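Oxalate biosynthetic component 1 (Burkholderia thailandensis, PDB 5IKY) produces oxalate in a quorum sensing-dependent pathway as a bifunctional enzyme, combining a serine hydrolase of the alpha/beta-hydrolase type with a lyase activity. Local coordinates at residues S124-D127 with L128-I132; L134-T138 with F139-A143; D163-E166 with R167-D171. All coordinates share one frame; numbering follows the deposited sequence.

Contact 1 (S124-D127 with L128-I132)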
ATOM      1  N   SER A 124       3.654 -33.491 -27.413  1.00 85.51           N
ATOM      2  CA  SER A 124       5.104 -33.575 -27.533  1.00 80.90           C
ATOM      3  C   SER A 124       5.728 -32.197 -27.720  1.00 84.93           C
ATOM      4  O   SER A 124       6.643 -31.815 -26.990  1.00 84.57           O
ATOM      5  CB  SER A 124       5.494 -34.486 -28.699  1.00 80.63           C
ATOM      6  OG  SER A 124       4.828 -35.735 -28.616  1.00 92.62           O
ATOM      7  N   SER A 125       5.224 -31.456 -28.702  1.00 87.89           N
ATOM      8  CA  SER A 125       5.749 -30.133 -29.022  1.00 89.14           C
ATOM      9  C   SER A 125       5.498 -29.137 -27.896  1.00101.07           C
ATOM     10  O   SER A 125       4.352 -28.874 -27.533  1.00121.87           O
ATOM     11  CB  SER A 125       5.129 -29.616 -30.321  1.00 84.53           C
ATOM     12  OG  SER A 125       5.558 -28.296 -30.605  1.00 90.14           O
ATOM     13  N   VAL A 126       6.573 -28.581 -27.347  1.00 97.01           N
ATOM     14  CA  VAL A 126       6.458 -27.597 -26.278  1.00 84.30           C
ATOM     15  C   VAL A 126       6.006 -26.249 -26.842  1.00 81.20           C
ATOM     16  O   VAL A 126       5.402 -25.440 -26.136  1.00 84.60           O
ATOM     17  CB  VAL A 126       7.794 -27.430 -25.511  1.00 80.26           C
ATOM     18  CG1 VAL A 126       8.854 -26.793 -26.398  1.00 91.67           C
ATOM     19  CG2 VAL A 126       7.592 -26.614 -24.240  1.00 74.13           C
ATOM     20  N   ASP A 127       6.280 -26.018 -28.122  1.00 72.71           N
ATOM     21  CA  ASP A 127       5.884 -24.772 -28.766  1.00 77.75           C
ATOM     22  C   ASP A 127       4.376 -24.739 -28.978  1.00 89.33           C
ATOM     23  O   ASP A 127       3.745 -23.689 -28.849  1.00101.13           O
ATOM     24  CB  ASP A 127       6.613 -24.594 -30.100  1.00 96.01           C
ATOM     25  CG  ASP A 127       6.259 -23.286 -30.785  1.00130.37           C
ATOM     26  OD1 ASP A 127       6.602 -22.214 -30.239  1.00129.24           O
ATOM     27  OD2 ASP A 127       5.642 -23.329 -31.871  1.00144.08           O
ATOM     28  N   LEU A 128       3.805 -25.895 -29.300  1.00 92.03           N
ATOM     29  CA  LEU A 128       2.364 -26.017 -29.484  1.00 78.81           C
ATOM     30  C   LEU A 128       1.624 -25.763 -28.174  1.00 77.58           C
ATOM     31  O   LEU A 128       0.593 -25.092 -28.154  1.00 85.71           O
ATOM     32  CB  LEU A 128       2.005 -27.399 -30.032  1.00 73.81           C
ATOM     33  CG  LEU A 128       0.509 -27.687 -30.185  1.00 71.51           C
ATOM     34  CD1 LEU A 128      -0.091 -26.821 -31.283  1.00 61.57           C
ATOM     35  CD2 LEU A 128       0.264 -29.163 -30.464  1.00 63.83           C
ATOM     36  N   VAL A 129       2.161 -26.302 -27.083  1.00 77.65           N
ATOM     37  CA  VAL A 129       1.562 -26.137 -25.763  1.00 75.98           C
ATOM     38  C   VAL A 129       1.469 -24.664 -25.374  1.00 79.15           C
ATOM     39  O   VAL A 129       0.435 -24.209 -24.884  1.00 69.90           O
ATOM     40  CB  VAL A 129       2.357 -26.897 -24.681  1.00 71.55           C
ATOM     41  CG1 VAL A 129       1.739 -26.675 -23.309  1.00 77.87           C
ATOM     42  CG2 VAL A 129       2.408 -28.382 -25.005  1.00 79.00           C
ATOM     43  N   ARG A 130       2.552 -23.926 -25.606  1.00 70.00           N
ATOM     44  CA  ARG A 130       2.596 -22.501 -25.293  1.00 63.44           C
ATOM     45  C   ARG A 130       1.509 -21.725 -26.019  1.00 78.11           C
ATOM     46  O   ARG A 130       0.781 -20.941 -25.409  1.00 92.34           O
ATOM     47  CB  ARG A 130       3.959 -21.910 -25.650  1.00 65.87           C
ATOM     48  CG  ARG A 130       5.114 -22.456 -24.848  1.00 71.01           C
ATOM     49  CD  ARG A 130       6.318 -21.547 -24.982  1.00 65.39           C
ATOM     50  NE  ARG A 130       7.431 -21.984 -24.147  1.00 77.60           N
ATOM     51  CZ  ARG A 130       8.538 -22.541 -24.618  1.00 77.49           C
ATOM     52  NH1 ARG A 130       8.682 -22.729 -25.925  1.00 76.10           N
ATOM     53  NH2 ARG A 130       9.502 -22.909 -23.785  1.00 65.62           N
ATOM     54  N   GLN A 131       1.408 -21.947 -27.325  1.00 64.01           N
ATOM     55  CA  GLN A 131       0.441 -21.237 -28.149  1.00 72.93           C
ATOM     56  C   GLN A 131      -0.986 -21.542 -27.708  1.00 78.02           C
ATOM     57  O   GLN A 131      -1.861 -20.679 -27.774  1.00 79.82           O
ATOM     58  CB  GLN A 131       0.636 -21.597 -29.622  1.00 69.11           C
ATOM     59  CG  GLN A 131       2.022 -21.254 -30.147  1.00 87.45           C
ATOM     60  CD  GLN A 131       2.229 -21.693 -31.583  1.00115.65           C
ATOM     61  OE1 GLN A 131       1.271 -21.856 -32.340  1.00123.02           O
ATOM     62  NE2 GLN A 131       3.486 -21.890 -31.966  1.00118.48           N
ATOM     63  N   ILE A 132      -1.208 -22.769 -27.247  1.00 62.47           N
ATOM     64  CA  ILE A 132      -2.501 -23.155 -26.699  1.00 60.38           C
ATOM     65  C   ILE A 132      -2.763 -22.409 -25.396  1.00 64.49           C
ATOM     66  O   ILE A 132      -3.808 -21.779 -25.228  1.00 66.88           O
ATOM     67  CB  ILE A 132      -2.579 -24.673 -26.452  1.00 69.13           C
ATOM     68  CG1 ILE A 132      -2.586 -25.427 -27.783  1.00 58.46           C
ATOM     69  CG2 ILE A 132      -3.815 -25.025 -25.636  1.00 57.34           C
ATOM     70  CD1 ILE A 132      -2.594 -26.932 -27.629  1.00 65.63           C
TER
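Ser125 OG receives the backbone N-H of Leu128 at 3.2 Å from Leu128 N, with an angle of 156° at the hydrogen. The hydroxyl reaches that donor because it is turned anti to the backbone N of its own residue (chi1 176°), which carries OG forward over the start of the helix; the same turn brings OG against Leu128 CB. One residue along, Val126 and Arg130 pair across a turn: Val126 CG2 lies over the centre of one guanidinium face, 4.1 Å above the plane, while Val126 CG1 lies near NH1 and Arg130 CG rests 3.3 Å from Val126 O. Ser125 is thus the N-cap of helix 126-138, and the regular i to i+4 backbone bonds begin with a weak one from Val129 N to Ser125 O. Asp127 and Gln131 form the next pair along the helix. Their carboxylate and amide planes stand 80° apart, and although Asp127 OD2 and Gln131 NE2 are 2.6 Å apart, the angle is too poor for a hydrogen bond. Outward from this shell, Gln131 OE1 accepts from Arg167, and Arg130 NE donates to the carbonyl of Gly489. The cap itself is positioned by helix 162-172, whose Asp171 takes the backbone N-H groups of Ser124 and Ser125 on its two carboxylate oxygens.

Contact 2 (L134-T138 with F139-A143)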
ATOM      1  N   LEU A 134      -1.298 -19.722 -24.353  1.00 69.48           N
ATOM      2  CA  LEU A 134      -1.372 -18.292 -24.632  1.00 59.05           C
ATOM      3  C   LEU A 134      -2.701 -17.904 -25.275  1.00 57.08           C
ATOM      4  O   LEU A 134      -3.234 -16.831 -24.997  1.00 61.95           O
ATOM      5  CB  LEU A 134      -0.210 -17.855 -25.526  1.00 50.66           C
ATOM      6  CG  LEU A 134       1.153 -17.742 -24.836  1.00 67.07           C
ATOM      7  CD1 LEU A 134       2.197 -17.174 -25.782  1.00 50.39           C
ATOM      8  CD2 LEU A 134       1.049 -16.895 -23.577  1.00 56.50           C
ATOM      9  N   GLN A 135      -3.236 -18.772 -26.129  1.00 57.26           N
ATOM     10  CA  GLN A 135      -4.514 -18.489 -26.776  1.00 54.90           C
ATOM     11  C   GLN A 135      -5.672 -18.528 -25.788  1.00 62.08           C
ATOM     12  O   GLN A 135      -6.520 -17.636 -25.782  1.00 55.18           O
ATOM     13  CB  GLN A 135      -4.783 -19.468 -27.919  1.00 59.00           C
ATOM     14  CG  GLN A 135      -4.453 -18.911 -29.293  1.00 72.45           C
ATOM     15  CD  GLN A 135      -5.349 -17.751 -29.695  1.00 64.05           C
ATOM     16  OE1 GLN A 135      -6.384 -17.500 -29.077  1.00 81.21           O
ATOM     17  NE2 GLN A 135      -4.953 -17.040 -30.742  1.00 73.57           N
ATOM     18  N   LEU A 136      -5.708 -19.561 -24.953  1.00 52.12           N
ATOM     19  CA  LEU A 136      -6.801 -19.710 -24.002  1.00 61.11           C
ATOM     20  C   LEU A 136      -6.757 -18.617 -22.937  1.00 62.76           C
ATOM     21  O   LEU A 136      -7.795 -18.077 -22.557  1.00 58.47           O
ATOM     22  CB  LEU A 136      -6.773 -21.097 -23.353  1.00 53.21           C
ATOM     23  CG  LEU A 136      -7.033 -22.269 -24.307  1.00 63.85           C
ATOM     24  CD1 LEU A 136      -7.295 -23.555 -23.545  1.00 59.38           C
ATOM     25  CD2 LEU A 136      -8.191 -21.960 -25.240  1.00 54.70           C
ATOM     26  N   THR A 137      -5.560 -18.276 -22.468  1.00 50.39           N
ATOM     27  CA  THR A 137      -5.435 -17.243 -21.443  1.00 60.07           C
ATOM     28  C   THR A 137      -5.714 -15.857 -22.022  1.00 48.97           C
ATOM     29  O   THR A 137      -6.153 -14.958 -21.301  1.00 50.46           O
ATOM     30  CB  THR A 137      -4.042 -17.252 -20.778  1.00 56.86           C
ATOM     31  OG1 THR A 137      -3.019 -17.177 -21.780  1.00 59.00           O
ATOM     32  CG2 THR A 137      -3.856 -18.518 -19.951  1.00 56.37           C
ATOM     33  N   THR A 138      -5.460 -15.686 -23.317  1.00 48.50           N
ATOM     34  CA  THR A 138      -5.841 -14.460 -24.013  1.00 47.82           C
ATOM     35  C   THR A 138      -7.361 -14.341 -24.028  1.00 51.56           C
ATOM     36  O   THR A 138      -7.911 -13.246 -23.930  1.00 49.94           O
ATOM     37  CB  THR A 138      -5.303 -14.425 -25.463  1.00 51.39           C
ATOM     38  OG1 THR A 138      -3.871 -14.499 -25.454  1.00 56.86           O
ATOM     39  CG2 THR A 138      -5.728 -13.144 -26.168  1.00 47.53           C
ATOM     40  N   PHE A 139      -8.032 -15.486 -24.127  1.00 48.97           N
ATOM     41  CA  PHE A 139      -9.486 -15.531 -24.195  1.00 54.12           C
ATOM     42  C   PHE A 139     -10.144 -15.443 -22.823  1.00 62.63           C
ATOM     43  O   PHE A 139     -11.370 -15.401 -22.724  1.00 52.49           O
ATOM     44  CB  PHE A 139      -9.946 -16.807 -24.902  1.00 50.61           C
ATOM     45  CG  PHE A 139      -9.787 -16.765 -26.392  1.00 59.04           C
ATOM     46  CD1 PHE A 139      -9.504 -15.572 -27.039  1.00 63.56           C
ATOM     47  CD2 PHE A 139      -9.940 -17.914 -27.150  1.00 66.21           C
ATOM     48  CE1 PHE A 139      -9.361 -15.529 -28.413  1.00 65.64           C
ATOM     49  CE2 PHE A 139      -9.800 -17.879 -28.523  1.00 54.05           C
ATOM     50  CZ  PHE A 139      -9.511 -16.685 -29.157  1.00 54.93           C
ATOM     51  N   GLY A 140      -9.336 -15.427 -21.768  1.00 48.71           N
ATOM     52  CA  GLY A 140      -9.869 -15.299 -20.423  1.00 54.26           C
ATOM     53  C   GLY A 140      -9.779 -16.548 -19.563  1.00 54.16           C
ATOM     54  O   GLY A 140     -10.194 -16.530 -18.402  1.00 56.13           O
ATOM     55  N   TRP A 141      -9.254 -17.636 -20.123  1.00 52.09           N
ATOM     56  CA  TRP A 141      -8.971 -18.827 -19.326  1.00 63.90           C
ATOM     57  C   TRP A 141      -7.863 -18.498 -18.336  1.00 58.89           C
ATOM     58  O   TRP A 141      -7.025 -17.639 -18.601  1.00 57.06           O
ATOM     59  CB  TRP A 141      -8.553 -20.007 -20.206  1.00 59.37           C
ATOM     60  CG  TRP A 141      -9.644 -20.575 -21.070  1.00 60.39           C
ATOM     61  CD1 TRP A 141     -10.318 -19.933 -22.069  1.00 59.35           C
ATOM     62  CD2 TRP A 141     -10.161 -21.911 -21.033  1.00 54.55           C
ATOM     63  NE1 TRP A 141     -11.232 -20.782 -22.644  1.00 53.74           N
ATOM     64  CE2 TRP A 141     -11.156 -22.002 -22.026  1.00 54.71           C
ATOM     65  CE3 TRP A 141      -9.886 -23.037 -20.249  1.00 55.11           C
ATOM     66  CZ2 TRP A 141     -11.875 -23.175 -22.259  1.00 56.06           C
ATOM     67  CZ3 TRP A 141     -10.601 -24.200 -20.481  1.00 58.21           C
ATOM     68  CH2 TRP A 141     -11.583 -24.259 -21.477  1.00 56.91           C
ATOM     69  N   THR A 142      -7.855 -19.175 -17.195  1.00 53.65           N
ATOM     70  CA  THR A 142      -6.820 -18.930 -16.198  1.00 53.75           C
ATOM     71  C   THR A 142      -6.068 -20.203 -15.835  1.00 67.13           C
ATOM     72  O   THR A 142      -6.552 -21.313 -16.056  1.00 76.02           O
ATOM     73  CB  THR A 142      -7.406 -18.314 -14.913  1.00 56.50           C
ATOM     74  OG1 THR A 142      -8.419 -19.179 -14.382  1.00 59.78           O
ATOM     75  CG2 THR A 142      -8.002 -16.945 -15.204  1.00 49.02           C
ATOM     76  N   ALA A 143      -4.875 -20.026 -15.277  1.00 64.64           N
ATOM     77  CA  ALA A 143      -4.056 -21.145 -14.838  1.00 58.57           C
ATOM     78  C   ALA A 143      -4.318 -21.451 -13.369  1.00 61.94           C
ATOM     79  O   ALA A 143      -4.346 -20.548 -12.533  1.00 54.46           O
ATOM     80  CB  ALA A 143      -2.582 -20.849 -15.066  1.00 55.05           C
TER
HETATM   81  O   HOH W   1      -6.194 -15.387 -18.582  1.00 56.10           O
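Leu136 runs alongside the indole of Trp141 and covers one of its faces. Its CB makes a CH-pi contact with the five-membered ring, 4.0 Å from the centroid and 26° off the normal, and its CD1 sits 4.1 Å above the plane of the whole ring system. Gln135 meets Phe139 differently: with its chain bent at chi2, OE1 comes over one face of the phenyl ring, offset toward the rim and 3.2 Å from Phe139 CZ, while the amide and ring planes are 64° apart. The other end of that amide is held separately, NE2 donating to the carbonyl of Pro194. Trp141 NE1 donates to Thr158 OG1, which fixes the indole edge as Leu136 covers the face. Between these pairs the backbone reverses, and Thr137 CA makes a C-H...O contact with Trp141 O at 3.3 Å. Gly140 has positive phi (109°), and two bonds close round it: a 6→1 bond from Trp141 N to Leu136 O at 2.9 Å and a weak 5→2 bond from Gly140 N to Thr137 O at 3.3 Å. Together they define a Schellman motif, which ends helix 126-138 and leads into strand 142-143.

Contact 3 (D163-E166 with R167-D171)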
ATOM      1  N   ASP A 163      -5.673 -24.631 -37.859  1.00 86.51           N
ATOM      2  CA  ASP A 163      -4.236 -24.778 -37.685  1.00 92.44           C
ATOM      3  C   ASP A 163      -3.910 -25.400 -36.328  1.00 87.18           C
ATOM      4  O   ASP A 163      -3.047 -26.273 -36.227  1.00 87.27           O
ATOM      5  CB  ASP A 163      -3.547 -23.421 -37.831  1.00108.21           C
ATOM      6  CG  ASP A 163      -2.102 -23.545 -38.263  1.00131.57           C
ATOM      7  OD1 ASP A 163      -1.850 -23.584 -39.487  1.00143.52           O
ATOM      8  OD2 ASP A 163      -1.219 -23.596 -37.382  1.00136.39           O
ATOM      9  N   PHE A 164      -4.612 -24.950 -35.291  1.00 78.30           N
ATOM     10  CA  PHE A 164      -4.467 -25.532 -33.960  1.00 70.01           C
ATOM     11  C   PHE A 164      -4.901 -26.993 -33.943  1.00 79.19           C
ATOM     12  O   PHE A 164      -4.217 -27.848 -33.381  1.00 93.31           O
ATOM     13  CB  PHE A 164      -5.283 -24.743 -32.930  1.00 62.05           C
ATOM     14  CG  PHE A 164      -4.531 -23.607 -32.297  1.00 66.83           C
ATOM     15  CD1 PHE A 164      -3.610 -23.848 -31.292  1.00 71.08           C
ATOM     16  CD2 PHE A 164      -4.759 -22.300 -32.692  1.00 64.62           C
ATOM     17  CE1 PHE A 164      -2.918 -22.809 -30.701  1.00 69.79           C
ATOM     18  CE2 PHE A 164      -4.072 -21.255 -32.104  1.00 56.29           C
ATOM     19  CZ  PHE A 164      -3.149 -21.512 -31.107  1.00 56.82           C
ATOM     20  N   VAL A 165      -6.043 -27.268 -34.566  1.00 64.96           N
ATOM     21  CA  VAL A 165      -6.637 -28.598 -34.549  1.00 77.07           C
ATOM     22  C   VAL A 165      -5.757 -29.629 -35.254  1.00 82.68           C
ATOM     23  O   VAL A 165      -5.571 -30.740 -34.753  1.00 88.05           O
ATOM     24  CB  VAL A 165      -8.033 -28.587 -35.202  1.00 76.35           C
ATOM     25  CG1 VAL A 165      -8.677 -29.958 -35.099  1.00 66.96           C
ATOM     26  CG2 VAL A 165      -8.910 -27.529 -34.546  1.00 64.05           C
ATOM     27  N   GLU A 166      -5.221 -29.257 -36.413  1.00 85.89           N
ATOM     28  CA  GLU A 166      -4.340 -30.138 -37.175  1.00 90.19           C
ATOM     29  C   GLU A 166      -3.111 -30.531 -36.367  1.00 90.82           C
ATOM     30  O   GLU A 166      -2.821 -31.714 -36.189  1.00108.19           O
ATOM     31  CB  GLU A 166      -3.895 -29.468 -38.475  1.00 99.93           C
ATOM     32  CG  GLU A 166      -5.020 -29.061 -39.404  1.00115.23           C
ATOM     33  CD  GLU A 166      -4.569 -28.040 -40.428  1.00137.66           C
ATOM     34  OE1 GLU A 166      -3.353 -27.754 -40.486  1.00134.50           O
ATOM     35  OE2 GLU A 166      -5.427 -27.521 -41.172  1.00155.15           O
ATOM     36  N   ARG A 167      -2.393 -29.522 -35.886  1.00 87.81           N
ATOM     37  CA  ARG A 167      -1.171 -29.735 -35.124  1.00 86.64           C
ATOM     38  C   ARG A 167      -1.448 -30.529 -33.853  1.00 82.35           C
ATOM     39  O   ARG A 167      -0.630 -31.345 -33.434  1.00 92.28           O
ATOM     40  CB  ARG A 167      -0.516 -28.395 -34.793  1.00 83.80           C
ATOM     41  CG  ARG A 167      -0.037 -27.640 -36.024  1.00 79.28           C
ATOM     42  CD  ARG A 167       0.267 -26.186 -35.712  1.00 89.80           C
ATOM     43  NE  ARG A 167       1.277 -26.041 -34.669  1.00104.27           N
ATOM     44  CZ  ARG A 167       1.513 -24.909 -34.015  1.00112.52           C
ATOM     45  NH1 ARG A 167       0.808 -23.821 -34.296  1.00107.86           N
ATOM     46  NH2 ARG A 167       2.452 -24.863 -33.079  1.00108.55           N
ATOM     47  N   MET A 168      -2.610 -30.296 -33.250  1.00 82.75           N
ATOM     48  CA  MET A 168      -3.028 -31.066 -32.085  1.00 84.53           C
ATOM     49  C   MET A 168      -3.249 -32.526 -32.466  1.00 95.55           C
ATOM     50  O   MET A 168      -2.784 -33.432 -31.776  1.00 97.57           O
ATOM     51  CB  MET A 168      -4.301 -30.482 -31.470  1.00 90.14           C
ATOM     52  CG  MET A 168      -4.068 -29.706 -30.184  1.00 99.51           C
ATOM     53  SD  MET A 168      -5.600 -29.111 -29.441  1.00101.67           S
ATOM     54  CE  MET A 168      -6.164 -27.960 -30.692  1.00 66.82           C
ATOM     55  N   ARG A 169      -3.956 -32.746 -33.571  1.00 87.27           N
ATOM     56  CA  ARG A 169      -4.237 -34.095 -34.050  1.00 93.11           C
ATOM     57  C   ARG A 169      -2.963 -34.810 -34.490  1.00102.19           C
ATOM     58  O   ARG A 169      -2.810 -36.012 -34.278  1.00 94.15           O
ATOM     59  CB  ARG A 169      -5.234 -34.058 -35.208  1.00 84.69           C
ATOM     60  CG  ARG A 169      -5.937 -35.384 -35.453  1.00 87.16           C
ATOM     61  CD  ARG A 169      -6.653 -35.399 -36.795  1.00 91.88           C
ATOM     62  NE  ARG A 169      -7.513 -34.233 -36.975  1.00 97.06           N
ATOM     63  CZ  ARG A 169      -8.776 -34.165 -36.569  1.00 94.55           C
ATOM     64  NH1 ARG A 169      -9.482 -33.061 -36.779  1.00 93.55           N
ATOM     65  NH2 ARG A 169      -9.334 -35.199 -35.951  1.00 87.27           N
ATOM     66  N   ALA A 170      -2.054 -34.060 -35.106  1.00 98.53           N
ATOM     67  CA  ALA A 170      -0.796 -34.618 -35.588  1.00 80.43           C
ATOM     68  C   ALA A 170       0.132 -34.972 -34.430  1.00 92.00           C
ATOM     69  O   ALA A 170       0.674 -36.077 -34.376  1.00109.54           O
ATOM     70  CB  ALA A 170      -0.113 -33.644 -36.535  1.00 79.36           C
ATOM     71  N   ASP A 171       0.311 -34.028 -33.509  1.00 91.89           N
ATOM     72  CA  ASP A 171       1.142 -34.253 -32.329  1.00 97.07           C
ATOM     73  C   ASP A 171       0.568 -35.378 -31.479  1.00 92.35           C
ATOM     74  O   ASP A 171       1.273 -36.320 -31.117  1.00 99.08           O
ATOM     75  CB  ASP A 171       1.258 -32.974 -31.493  1.00 98.00           C
ATOM     76  CG  ASP A 171       2.284 -33.092 -30.382  1.00104.64           C
ATOM     77  OD1 ASP A 171       2.021 -33.820 -29.401  1.00106.02           O
ATOM     78  OD2 ASP A 171       3.346 -32.442 -30.480  1.00105.56           O
TER
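With CG anti to the backbone N (chi1 -155°), the carboxylate of Asp163 swings forward along the helix toward Arg167, whose own chain runs out extended through chi2 and then bends at chi3 (58°). The two side chains therefore cross, with Asp163 OD2 reaching the edge of the guanidinium near its plane. The resulting salt bridge is long, 3.7 Å from OD2 to Arg167 NH1, and the carboxylate and guanidinium planes are 71° apart, so the pair is not a flat two-pronged one. OD2 in fact lies nearer to Arg167 CD, at 3.4 Å. The stronger polar partner of NH1 is Gln131 on helix 126-138, which suggests that Asp163 mainly adds a favourable charge beside an already bonded group.

Met168 folds back at chi3, bringing CE 4.0 Å from Phe164 CB and 3.3 Å from Phe164 O. Val165 and Arg169 instead run alongside each other, Val165 CG1 lying 3.6 Å from Arg169 NH1 in an oblique approach to the guanidinium. Beneath these pairs the backbone bonds are those of a regular alpha-helix, as from Met168 N to Phe164 O at 2.9 Å. Phe164 and Met168 are buried, Phe164 on helix 126-138 and Met168 between that helix and helix 176-181, whereas Asp163 and Glu166 are exposed. This division of one buried and one exposed face is that of an amphipathic helix, with a long i to i+4 salt bridge at its margin.

In the fold
Contacts 1 and 2 lie at the two ends of helix 126-138, their centres about 14 Å apart: a polar, partly buried N-terminal cap against a buried C-terminal reversal in which aromatic faces and backbone carbonyls dominate. Contact 3 lies on helix 162-172 and is also partly buried, but it has no cap and combines a long salt bridge at the surface with buried Phe164-Met168 packing along almost the whole helix. The two helices are tied together most closely between contacts 1 and 3, whose centres are about 10 Å apart and which are joined by both hydrogen bonds and packing. Contact 2 meets contact 3 through packing alone, Gln135 CG lying 3.4 Å from Phe164 CZ.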